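Side-chain contacts in TrwG protein (Bartonella grahamii, PDB 4NHF), which probably serves as a VirB8-family component of a type IV secretion system, this chain being its soluble domain: residues Q81-Y84 with K85-G89; Q111-G114 with L115-T119. All coordinates share one frame; numbering follows the deposited sequence.

Both contacts are local, and they follow one another along the chain without nesting or crossing. From the N terminus, helices 42-57 and 64-73 come first. Contact 1 then closes at the end of helix 77-86, where the chain leaves the helix through residues 87-89 on its way to helix 93-97. Contact 2 opens later, at the turn of the hairpin formed by strands 102-112 and 117-127, the first two strands of the four-stranded antiparallel sheet. Their centres lie about 25 Å apart, and their nearest atoms stay about 12 Å from each other. One contact thus ends a helix in the helical layer, whereas the other reverses the chain at an end of the sheet.

Contact 1: Q81-Y84 with K85-G89; sequences QEYY and KIYDG
Tyr83 and Tyr87, four residues apart, bring their rings together where helix 77-86 runs out. The Tyr87 side chain can be followed outward. Its CB stands 3.8 Å from Tyr84 O; further out, CD1 is 4.0 Å from Tyr83 O and equally near Tyr83 CZ. The closest approach comes at CE1, which lies 3.6 Å from Tyr83 CE1 and 3.5 Å from Tyr83 OH. Tyr87 CZ follows at 3.9 Å from Tyr83 OH, and at the tip the two hydroxyl oxygens are 4.0 Å apart. The rings cross obliquely, planes at 53°. Tyr83 gets there by setting CG anti to its backbone N (chi1 172°), which brings the ring up to that of Tyr87. Ile86 CD1 lies 4.3 Å from Tyr83 CD1.

In the backbone, the bonds have shortened to i+3 steps: Ile86 N donates to Tyr83 O, and Tyr87 N to Tyr84 O at 2.9 Å. Lys85 N is shared weakly between Gln81 O and Glu82 O, as a fraying last turn would be. Tyr68 of helix 64-73 meets the rings of both Tyr83 and Tyr84, while Arg93 and Asp94 of helix 93-97 touch Tyr87, so both helices pack on this end of helix 77-86.

Contact 2: Q111-G114 with L115-T119; sequences QLNG and LGQAT
Asn113 reaches across the hairpin turn to Leu115 and Gln117, and its carboxamide oxygen is the centre of the tight part of this contact. Leu115 N donates to Asn113 OD1 at 2.8 Å, closing an Asx turn in the bend of the beta hairpin, and Gln117 N donates to the same atom at 3.2 Å. The two N-H groups lie well out of the amide plane, one on each face, so one oxygen is gripped from both sides. The torsion responsible is chi1 of 81°, which places CG between the backbone N and the carbonyl carbon and folds the amide back over the turn. There it runs alongside the Gln117 side chain, ND2 lying 3.4 Å from Gln117 CB, with the two amide planes 78° apart.

The backbone joins in: Asn113 N donates to Gln117 O in a nearly straight bond (171°). Further along, Gln111 and Thr119 form a hydrogen-bonded antiparallel pair, Gln111 N to Thr119 O and Thr119 N to Gln111 O, each 2.8 Å. Between these lies the non-hydrogen-bonded pair Leu112 and Ala118, whose Leu112 CD2 and Ala118 CB meet at 3.8 Å on the face covered by Leu49 of helix 42-57. On the opposite face, Gln111 NE2 bonds to Ser109 OG and Gln111 OE1 to Arg121 NE.

The solvent side, at the turn, is looser. Gly114 and Gly116 take positive phi through the bend, and exposed Leu115 packs chiefly on the Gly114 backbone. A water donates to Gln117 O at 2.8 Å.

The chemistry implies a turn shaped largely by polar bonds: Asn113 OD1 accepts from Leu115 N and Gln117 N, the water accepts only weakly from the N-H groups of Gly114 and Gly116, and the Leu112-Ala118 pair adds apolar contact under helix 42-57.

Contact 1: Q81-Y84 with K85-G89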
ATOM      1  N   GLN A  81      10.561   6.129  16.935  1.00 22.61           N
ATOM      2  CA  GLN A  81      11.943   6.022  17.359  1.00 24.65           C
ATOM      3  C   GLN A  81      12.355   4.581  17.541  1.00 23.65           C
ATOM      4  O   GLN A  81      13.473   4.242  17.261  1.00 24.03           O
ATOM      5  CB  GLN A  81      12.210   6.818  18.647  1.00 26.77           C
ATOM      6  CG  GLN A  81      12.057   8.329  18.481  1.00 28.87           C
ATOM      7  CD  GLN A  81      12.972   8.900  17.410  1.00 30.73           C
ATOM      8  OE1 GLN A  81      12.543   9.673  16.534  1.00 35.51           O
ATOM      9  NE2 GLN A  81      14.196   8.463  17.418  1.00 30.93           N
ATOM     10  N   GLU A  82      11.444   3.745  18.016  1.00 23.00           N
ATOM     11  CA  GLU A  82      11.705   2.315  18.109  1.00 22.78           C
ATOM     12  C   GLU A  82      11.892   1.729  16.738  1.00 21.85           C
ATOM     13  O   GLU A  82      12.850   0.988  16.527  1.00 22.83           O
ATOM     14  CB  GLU A  82      10.603   1.603  18.832  1.00 22.53           C
ATOM     15  CG  GLU A  82      10.611   1.955  20.302  1.00 24.07           C
ATOM     16  CD  GLU A  82       9.260   1.737  21.006  1.00 24.22           C
ATOM     17  OE1 GLU A  82       8.243   1.339  20.364  1.00 22.55           O
ATOM     18  OE2 GLU A  82       9.221   1.979  22.240  1.00 26.33           O
ATOM     19  N   TYR A  83      11.051   2.118  15.785  1.00 20.72           N
ATOM     20  CA  TYR A  83      11.139   1.616  14.402  1.00 19.71           C
ATOM     21  C   TYR A  83      12.426   2.094  13.736  1.00 21.01           C
ATOM     22  O   TYR A  83      13.129   1.307  13.106  1.00 19.82           O
ATOM     23  CB  TYR A  83       9.908   2.054  13.572  1.00 18.96           C
ATOM     24  CG  TYR A  83      10.047   1.736  12.093  1.00 18.32           C
ATOM     25  CD1 TYR A  83      10.042   0.423  11.627  1.00 18.13           C
ATOM     26  CD2 TYR A  83      10.158   2.746  11.172  1.00 18.34           C
ATOM     27  CE1 TYR A  83      10.177   0.131  10.264  1.00 17.86           C
ATOM     28  CE2 TYR A  83      10.316   2.488   9.809  1.00 18.28           C
ATOM     29  CZ  TYR A  83      10.301   1.186   9.352  1.00 18.16           C
ATOM     30  OH  TYR A  83      10.411   0.949   8.000  1.00 18.51           O
ATOM     31  N   TYR A  84      12.768   3.373  13.907  1.00 22.28           N
ATOM     32  CA  TYR A  84      14.014   3.863  13.326  1.00 24.56           C
ATOM     33  C   TYR A  84      15.286   3.118  13.743  1.00 26.40           C
ATOM     34  O   TYR A  84      16.241   2.993  12.963  1.00 26.32           O
ATOM     35  CB  TYR A  84      14.206   5.351  13.617  1.00 25.66           C
ATOM     36  CG  TYR A  84      13.167   6.279  13.048  1.00 26.09           C
ATOM     37  CD1 TYR A  84      12.404   5.925  11.944  1.00 25.36           C
ATOM     38  CD2 TYR A  84      12.985   7.555  13.601  1.00 27.50           C
ATOM     39  CE1 TYR A  84      11.495   6.802  11.398  1.00 26.06           C
ATOM     40  CE2 TYR A  84      12.074   8.430  13.060  1.00 28.37           C
ATOM     41  CZ  TYR A  84      11.322   8.040  11.959  1.00 27.04           C
ATOM     42  OH  TYR A  84      10.417   8.894  11.412  1.00 27.90           O
ATOM     43  N   LYS A  85      15.293   2.624  14.971  1.00 28.22           N
ATOM     44  CA  LYS A  85      16.421   1.876  15.474  1.00 29.98           C
ATOM     45  C   LYS A  85      16.731   0.690  14.599  1.00 28.71           C
ATOM     46  O   LYS A  85      17.877   0.371  14.427  1.00 27.21           O
ATOM     47  CB  LYS A  85      16.193   1.448  16.933  1.00 32.68           C
ATOM     48  CG  LYS A  85      16.526   2.549  17.910  1.00 36.35           C
ATOM     49  CD  LYS A  85      15.624   2.573  19.135  1.00 40.41           C
ATOM     50  CE  LYS A  85      15.811   1.372  20.042  1.00 42.62           C
ATOM     51  NZ  LYS A  85      14.983   1.596  21.275  1.00 44.72           N
ATOM     52  N   ILE A  86      15.719   0.065  14.007  1.00 27.33           N
ATOM     53  CA  ILE A  86      15.952  -1.081  13.097  1.00 27.43           C
ATOM     54  C   ILE A  86      16.773  -0.710  11.849  1.00 28.04           C
ATOM     55  O   ILE A  86      17.517  -1.529  11.253  1.00 27.07           O
ATOM     56  CB  ILE A  86      14.605  -1.638  12.644  1.00 27.29           C
ATOM     57  CG1 ILE A  86      13.848  -2.193  13.842  1.00 27.44           C
ATOM     58  CG2 ILE A  86      14.808  -2.697  11.567  1.00 27.80           C
ATOM     59  CD1 ILE A  86      12.431  -2.567  13.506  1.00 28.11           C
ATOM     60  N   TYR A  87      16.634   0.549  11.453  1.00 28.29           N
ATOM     61  CA  TYR A  87      17.339   1.104  10.316  1.00 28.97           C
ATOM     62  C   TYR A  87      18.424   2.127  10.712  1.00 31.52           C
ATOM     63  O   TYR A  87      18.771   2.981   9.915  1.00 33.32           O
ATOM     64  CB  TYR A  87      16.289   1.759   9.388  1.00 27.47           C
ATOM     65  CG  TYR A  87      15.361   0.761   8.728  1.00 25.78           C
ATOM     66  CD1 TYR A  87      14.220   0.294   9.376  1.00 25.41           C
ATOM     67  CD2 TYR A  87      15.613   0.298   7.442  1.00 26.04           C
ATOM     68  CE1 TYR A  87      13.381  -0.639   8.770  1.00 24.53           C
ATOM     69  CE2 TYR A  87      14.788  -0.630   6.832  1.00 25.48           C
ATOM     70  CZ  TYR A  87      13.673  -1.094   7.490  1.00 25.17           C
ATOM     71  OH  TYR A  87      12.826  -2.004   6.863  1.00 26.27           O
ATOM     72  N   ASP A  88      18.952   2.028  11.924  1.00 33.61           N
ATOM     73  CA  ASP A  88      20.074   2.868  12.383  1.00 36.51           C
ATOM     74  C   ASP A  88      21.286   2.020  12.752  1.00 38.10           C
ATOM     75  O   ASP A  88      21.181   0.835  13.056  1.00 35.89           O
ATOM     76  CB  ASP A  88      19.700   3.652  13.651  1.00 37.84           C
ATOM     77  CG  ASP A  88      18.727   4.775  13.389  1.00 40.15           C
ATOM     78  OD1 ASP A  88      18.726   5.279  12.237  1.00 42.06           O
ATOM     79  OD2 ASP A  88      17.961   5.154  14.340  1.00 41.96           O
ATOM     80  N   GLY A  89      22.434   2.668  12.825  1.00 41.24           N
ATOM     81  CA  GLY A  89      23.640   1.996  13.273  1.00 44.43           C
ATOM     82  C   GLY A  89      24.175   0.933  12.315  1.00 47.06           C
ATOM     83  O   GLY A  89      23.799   0.878  11.139  1.00 45.73           O
TER

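Contact 2: Q111-G114 with L115-T119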
ATOM      1  N   GLN A 111      -6.714  -9.868  15.857  1.00 20.93           N
ATOM      2  CA  GLN A 111      -7.711  -9.795  16.922  1.00 22.60           C
ATOM      3  C   GLN A 111      -7.727  -8.403  17.497  1.00 22.16           C
ATOM      4  O   GLN A 111      -6.688  -7.850  17.772  1.00 21.05           O
ATOM      5  CB  GLN A 111      -7.444 -10.791  18.067  1.00 24.32           C
ATOM      6  CG  GLN A 111      -7.425 -12.244  17.660  1.00 26.46           C
ATOM      7  CD  GLN A 111      -6.160 -12.610  16.881  1.00 27.10           C
ATOM      8  OE1 GLN A 111      -5.025 -12.283  17.275  1.00 29.21           O
ATOM      9  NE2 GLN A 111      -6.350 -13.271  15.735  1.00 28.30           N
ATOM     10  N   LEU A 112      -8.925  -7.891  17.767  1.00 23.64           N
ATOM     11  CA  LEU A 112      -9.116  -6.618  18.442  1.00 25.01           C
ATOM     12  C   LEU A 112      -9.772  -6.780  19.812  1.00 28.05           C
ATOM     13  O   LEU A 112     -10.685  -7.578  19.960  1.00 27.24           O
ATOM     14  CB  LEU A 112     -10.090  -5.774  17.613  1.00 25.40           C
ATOM     15  CG  LEU A 112      -9.840  -5.586  16.121  1.00 25.22           C
ATOM     16  CD1 LEU A 112     -10.893  -4.641  15.612  1.00 26.45           C
ATOM     17  CD2 LEU A 112      -8.461  -5.044  15.924  1.00 24.21           C
ATOM     18  N   ASN A 113      -9.383  -5.976  20.792  1.00 30.82           N
ATOM     19  CA  ASN A 113     -10.205  -5.885  22.024  1.00 34.83           C
ATOM     20  C   ASN A 113     -11.157  -4.688  22.107  1.00 37.49           C
ATOM     21  O   ASN A 113     -11.750  -4.451  23.139  1.00 42.72           O
ATOM     22  CB  ASN A 113      -9.363  -5.913  23.275  1.00 34.99           C
ATOM     23  CG  ASN A 113      -8.763  -4.572  23.610  1.00 35.56           C
ATOM     24  OD1 ASN A 113      -8.826  -3.592  22.819  1.00 34.56           O
ATOM     25  ND2 ASN A 113      -8.147  -4.506  24.801  1.00 36.30           N
ATOM     26  N   GLY A 114     -11.303  -3.930  21.036  1.00 41.05           N
ATOM     27  CA  GLY A 114     -12.286  -2.851  20.994  1.00 41.24           C
ATOM     28  C   GLY A 114     -11.986  -1.626  21.858  1.00 41.69           C
ATOM     29  O   GLY A 114     -12.795  -0.680  21.845  1.00 43.35           O
ATOM     30  N   LEU A 115     -10.865  -1.636  22.604  1.00 37.38           N
ATOM     31  CA  LEU A 115     -10.433  -0.475  23.366  1.00 36.72           C
ATOM     32  C   LEU A 115      -9.071   0.109  22.908  1.00 34.15           C
ATOM     33  O   LEU A 115      -8.382   0.745  23.685  1.00 34.91           O
ATOM     34  CB  LEU A 115     -10.347  -0.852  24.835  1.00 40.28           C
ATOM     35  CG  LEU A 115     -11.620  -1.407  25.530  1.00 42.40           C
ATOM     36  CD1 LEU A 115     -11.295  -1.746  26.972  1.00 44.22           C
ATOM     37  CD2 LEU A 115     -12.822  -0.456  25.460  1.00 45.14           C
ATOM     38  N   GLY A 116      -8.687  -0.076  21.652  1.00 29.58           N
ATOM     39  CA  GLY A 116      -7.416   0.453  21.172  1.00 27.64           C
ATOM     40  C   GLY A 116      -6.257  -0.548  21.220  1.00 26.09           C
ATOM     41  O   GLY A 116      -5.092  -0.164  21.084  1.00 23.65           O
ATOM     42  N   GLN A 117      -6.580  -1.829  21.408  1.00 25.76           N
ATOM     43  CA  GLN A 117      -5.579  -2.857  21.518  1.00 25.39           C
ATOM     44  C   GLN A 117      -5.880  -3.932  20.516  1.00 22.72           C
ATOM     45  O   GLN A 117      -7.045  -4.268  20.283  1.00 22.08           O
ATOM     46  CB  GLN A 117      -5.508  -3.479  22.923  1.00 29.21           C
ATOM     47  CG  GLN A 117      -5.546  -2.493  24.074  1.00 34.12           C
ATOM     48  CD  GLN A 117      -4.357  -1.574  24.060  1.00 38.29           C
ATOM     49  OE1 GLN A 117      -3.224  -2.010  23.787  1.00 42.47           O
ATOM     50  NE2 GLN A 117      -4.593  -0.288  24.377  1.00 41.63           N
ATOM     51  N   ALA A 118      -4.815  -4.465  19.927  1.00 20.21           N
ATOM     52  CA  ALA A 118      -4.932  -5.551  18.947  1.00 19.22           C
ATOM     53  C   ALA A 118      -3.729  -6.483  18.999  1.00 18.54           C
ATOM     54  O   ALA A 118      -2.641  -6.103  19.442  1.00 17.47           O
ATOM     55  CB  ALA A 118      -5.034  -5.002  17.536  1.00 18.21           C
ATOM     56  N   THR A 119      -3.954  -7.699  18.535  1.00 18.52           N
ATOM     57  CA  THR A 119      -2.893  -8.654  18.305  0.70 18.92           C
ATOM     58  C   THR A 119      -2.917  -9.016  16.842  1.00 18.40           C
ATOM     59  O   THR A 119      -4.038  -9.278  16.295  1.00 18.27           O
ATOM     60  CB  THR A 119      -3.196  -9.883  19.162  0.70 20.08           C
ATOM     61  OG1 THR A 119      -3.325  -9.443  20.500  0.70 21.36           O
ATOM     62  CG2 THR A 119      -2.119 -10.849  19.110  0.70 20.35           C
TER
HETATM   63  O   HOH W   1      -9.287  -2.766  19.671  1.00 30.52           O